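Putative amidohydrolase/peptidase (Burkholderia cenocepacia, PDB 4WJB) is a putative zinc-dependent amidohydrolase of the peptidase M20 family, probably cleaving carbon-nitrogen bonds other than peptide bonds. Local coordinates at residues A213-G218 and S361-V366. Numbering follows the deposited sequence.
Sequences AGKTIG and SHMDIV
S361 OG accepts the backbone N-H of T216 at 2.8 Å (angle at H 148°) and is hydrogen-bonded to T216 OG1 at 3.1 Å. Its chi1 of 63° sets OG between its own backbone N and carbonyl carbon, facing T216. Beside it, I217 N donates to S361 O at 2.9 Å; the longer bond from T216 N to the same oxygen is weak. I217 O in turn accepts M363 N at 3.0 Å, nearly along the C=O axis, so I217 bonds to the residues on either side of H362, its bridge partner; H362 CA-H leans on I217 O. These bonds start the parallel pairing of strands 217-234 and 362-367 in the zinc-binding catalytic domain of the M20 fold; M363 and I365 continue it to V219. K215 folds across M363 at about a right angle, K215 CG 3.8 Å from M363 SD, and its bent chain brings NZ over the H362 carbonyl oxygen at 3.3 Å, 46° out of the plane. A213 CB also touches M363 SD, while I365 CG2 lies 3.8 Å from G218 CA. Further out, G214, with positive phi, ends helix 209-213 in a Schellman motif; I209 and L210 pack on M363 and I365, and helix 345-357 covers the I217 and H362 face.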
ATOM      1  N   ALA A 213      23.724  19.320 -13.363  1.00 31.65           N
ATOM      2  CA  ALA A 213      24.201  19.556 -14.718  1.00 32.55           C
ATOM      3  C   ALA A 213      25.338  20.570 -14.715  1.00 34.57           C
ATOM      4  O   ALA A 213      26.041  20.729 -15.710  1.00 35.70           O
ATOM      5  CB  ALA A 213      23.067  20.023 -15.606  1.00 31.67           C
ATOM      6  N   GLY A 214      25.520  21.245 -13.585  1.00 34.10           N
ATOM      7  CA  GLY A 214      26.566  22.242 -13.451  1.00 36.82           C
ATOM      8  C   GLY A 214      26.245  23.506 -14.225  1.00 35.85           C
ATOM      9  O   GLY A 214      27.142  24.184 -14.733  1.00 31.58           O
ATOM     10  N   LYS A 215      24.956  23.814 -14.321  1.00 29.50           N
ATOM     11  CA  LYS A 215      24.494  25.005 -15.020  1.00 32.84           C
ATOM     12  C   LYS A 215      23.941  25.997 -14.012  1.00 31.72           C
ATOM     13  O   LYS A 215      23.191  25.629 -13.111  1.00 26.05           O
ATOM     14  CB  LYS A 215      23.432  24.653 -16.063  1.00 34.84           C
ATOM     15  CG  LYS A 215      23.925  23.722 -17.166  1.00 37.93           C
ATOM     16  CD  LYS A 215      25.165  24.291 -17.837  1.00 41.01           C
ATOM     17  CE  LYS A 215      25.626  23.417 -18.992  1.00 46.33           C
ATOM     18  NZ  LYS A 215      24.625  23.393 -20.091  1.00 47.96           N
ATOM     19  N   THR A 216      24.324  27.258 -14.169  1.00 28.96           N
ATOM     20  CA  THR A 216      23.946  28.292 -13.218  1.00 27.00           C
ATOM     21  C   THR A 216      22.535  28.820 -13.470  1.00 25.57           C
ATOM     22  O   THR A 216      21.789  29.089 -12.530  1.00 24.98           O
ATOM     23  CB  THR A 216      24.952  29.456 -13.263  1.00 25.46           C
ATOM     24  OG1 THR A 216      26.259  28.968 -12.927  1.00 28.40           O
ATOM     25  CG2 THR A 216      24.561  30.544 -12.286  1.00 24.13           C
ATOM     26  N   ILE A 217      22.167  28.969 -14.737  1.00 27.63           N
ATOM     27  CA  ILE A 217      20.893  29.588 -15.083  1.00 26.22           C
ATOM     28  C   ILE A 217      19.938  28.638 -15.791  1.00 26.17           C
ATOM     29  O   ILE A 217      20.279  28.044 -16.809  1.00 26.65           O
ATOM     30  CB  ILE A 217      21.099  30.819 -15.986  1.00 29.78           C
ATOM     31  CG1 ILE A 217      21.909  31.898 -15.255  1.00 32.85           C
ATOM     32  CG2 ILE A 217      19.755  31.352 -16.469  1.00 28.19           C
ATOM     33  CD1 ILE A 217      21.289  32.367 -13.943  1.00 25.96           C
ATOM     34  N   GLY A 218      18.731  28.505 -15.253  1.00 22.16           N
ATOM     35  CA  GLY A 218      17.694  27.745 -15.919  1.00 23.46           C
ATOM     36  C   GLY A 218      16.781  28.649 -16.723  1.00 24.50           C
ATOM     37  O   GLY A 218      16.071  29.488 -16.161  1.00 20.86           O
ATOM     38  N   SER A 361      26.762  30.001 -17.490  1.00 36.81           N
ATOM     39  CA  SER A 361      26.319  28.682 -17.920  1.00 35.12           C
ATOM     40  C   SER A 361      24.803  28.608 -17.788  1.00 34.14           C
ATOM     41  O   SER A 361      24.234  29.120 -16.822  1.00 31.41           O
ATOM     42  CB  SER A 361      26.987  27.576 -17.098  1.00 35.52           C
ATOM     43  OG  SER A 361      26.622  27.669 -15.732  1.00 32.59           O
ATOM     44  N   HIS A 362      24.150  27.982 -18.760  1.00 31.86           N
ATOM     45  CA  HIS A 362      22.693  27.951 -18.779  1.00 32.33           C
ATOM     46  C   HIS A 362      22.145  26.748 -19.536  1.00 32.32           C
ATOM     47  O   HIS A 362      22.848  26.125 -20.331  1.00 33.63           O
ATOM     48  CB  HIS A 362      22.153  29.242 -19.400  1.00 33.43           C
ATOM     49  CG  HIS A 362      22.559  29.436 -20.829  1.00 37.82           C
ATOM     50  ND1 HIS A 362      21.776  29.032 -21.888  1.00 38.66           N
ATOM     51  CD2 HIS A 362      23.676  29.976 -21.372  1.00 39.14           C
ATOM     52  CE1 HIS A 362      22.386  29.325 -23.023  1.00 39.67           C
ATOM     53  NE2 HIS A 362      23.541  29.899 -22.737  1.00 39.83           N
ATOM     54  N   MET A 363      20.883  26.427 -19.279  1.00 31.14           N
ATOM     55  CA  MET A 363      20.187  25.378 -20.011  1.00 30.37           C
ATOM     56  C   MET A 363      18.687  25.608 -19.940  1.00 29.64           C
ATOM     57  O   MET A 363      18.199  26.237 -19.005  1.00 28.80           O
ATOM     58  CB  MET A 363      20.538  23.996 -19.452  1.00 29.92           C
ATOM     59  CG  MET A 363      20.181  23.819 -17.986  1.00 29.12           C
ATOM     60  SD  MET A 363      20.508  22.154 -17.360  1.00 30.18           S
ATOM     61  CE  MET A 363      19.204  21.210 -18.143  1.00 24.40           C
ATOM     62  N   ASP A 364      17.960  25.101 -20.930  1.00 30.53           N
ATOM     63  CA  ASP A 364      16.504  25.122 -20.891  1.00 27.69           C
ATOM     64  C   ASP A 364      15.998  24.158 -19.819  1.00 26.07           C
ATOM     65  O   ASP A 364      16.570  23.086 -19.601  1.00 22.92           O
ATOM     66  CB  ASP A 364      15.913  24.754 -22.255  1.00 31.75           C
ATOM     67  CG  ASP A 364      16.051  25.869 -23.281  1.00 34.77           C
ATOM     68  OD1 ASP A 364      16.797  26.842 -23.033  1.00 35.87           O
ATOM     69  OD2 ASP A 364      15.407  25.767 -24.346  1.00 35.28           O
ATOM     70  N   ILE A 365      14.921  24.535 -19.149  1.00 24.17           N
ATOM     71  CA  ILE A 365      14.387  23.704 -18.086  1.00 24.49           C
ATOM     72  C   ILE A 365      12.881  23.916 -17.963  1.00 24.73           C
ATOM     73  O   ILE A 365      12.369  24.996 -18.258  1.00 22.99           O
ATOM     74  CB  ILE A 365      15.104  24.003 -16.740  1.00 25.39           C
ATOM     75  CG1 ILE A 365      14.782  22.935 -15.688  1.00 22.25           C
ATOM     76  CG2 ILE A 365      14.776  25.409 -16.238  1.00 24.19           C
ATOM     77  CD1 ILE A 365      15.620  23.066 -14.424  1.00 21.79           C
ATOM     78  N   VAL A 366      12.169  22.871 -17.557  1.00 25.26           N
ATOM     79  CA  VAL A 366      10.731  22.964 -17.337  1.00 26.56           C
ATOM     80  C   VAL A 366      10.446  23.045 -15.840  1.00 26.06           C
ATOM     81  O   VAL A 366      10.992  22.265 -15.064  1.00 25.72           O
ATOM     82  CB  VAL A 366       9.990  21.760 -17.953  1.00 28.30           C
ATOM     83  CG1 VAL A 366       8.505  21.796 -17.610  1.00 27.14           C
ATOM     84  CG2 VAL A 366      10.193  21.727 -19.468  1.00 29.92           C
TER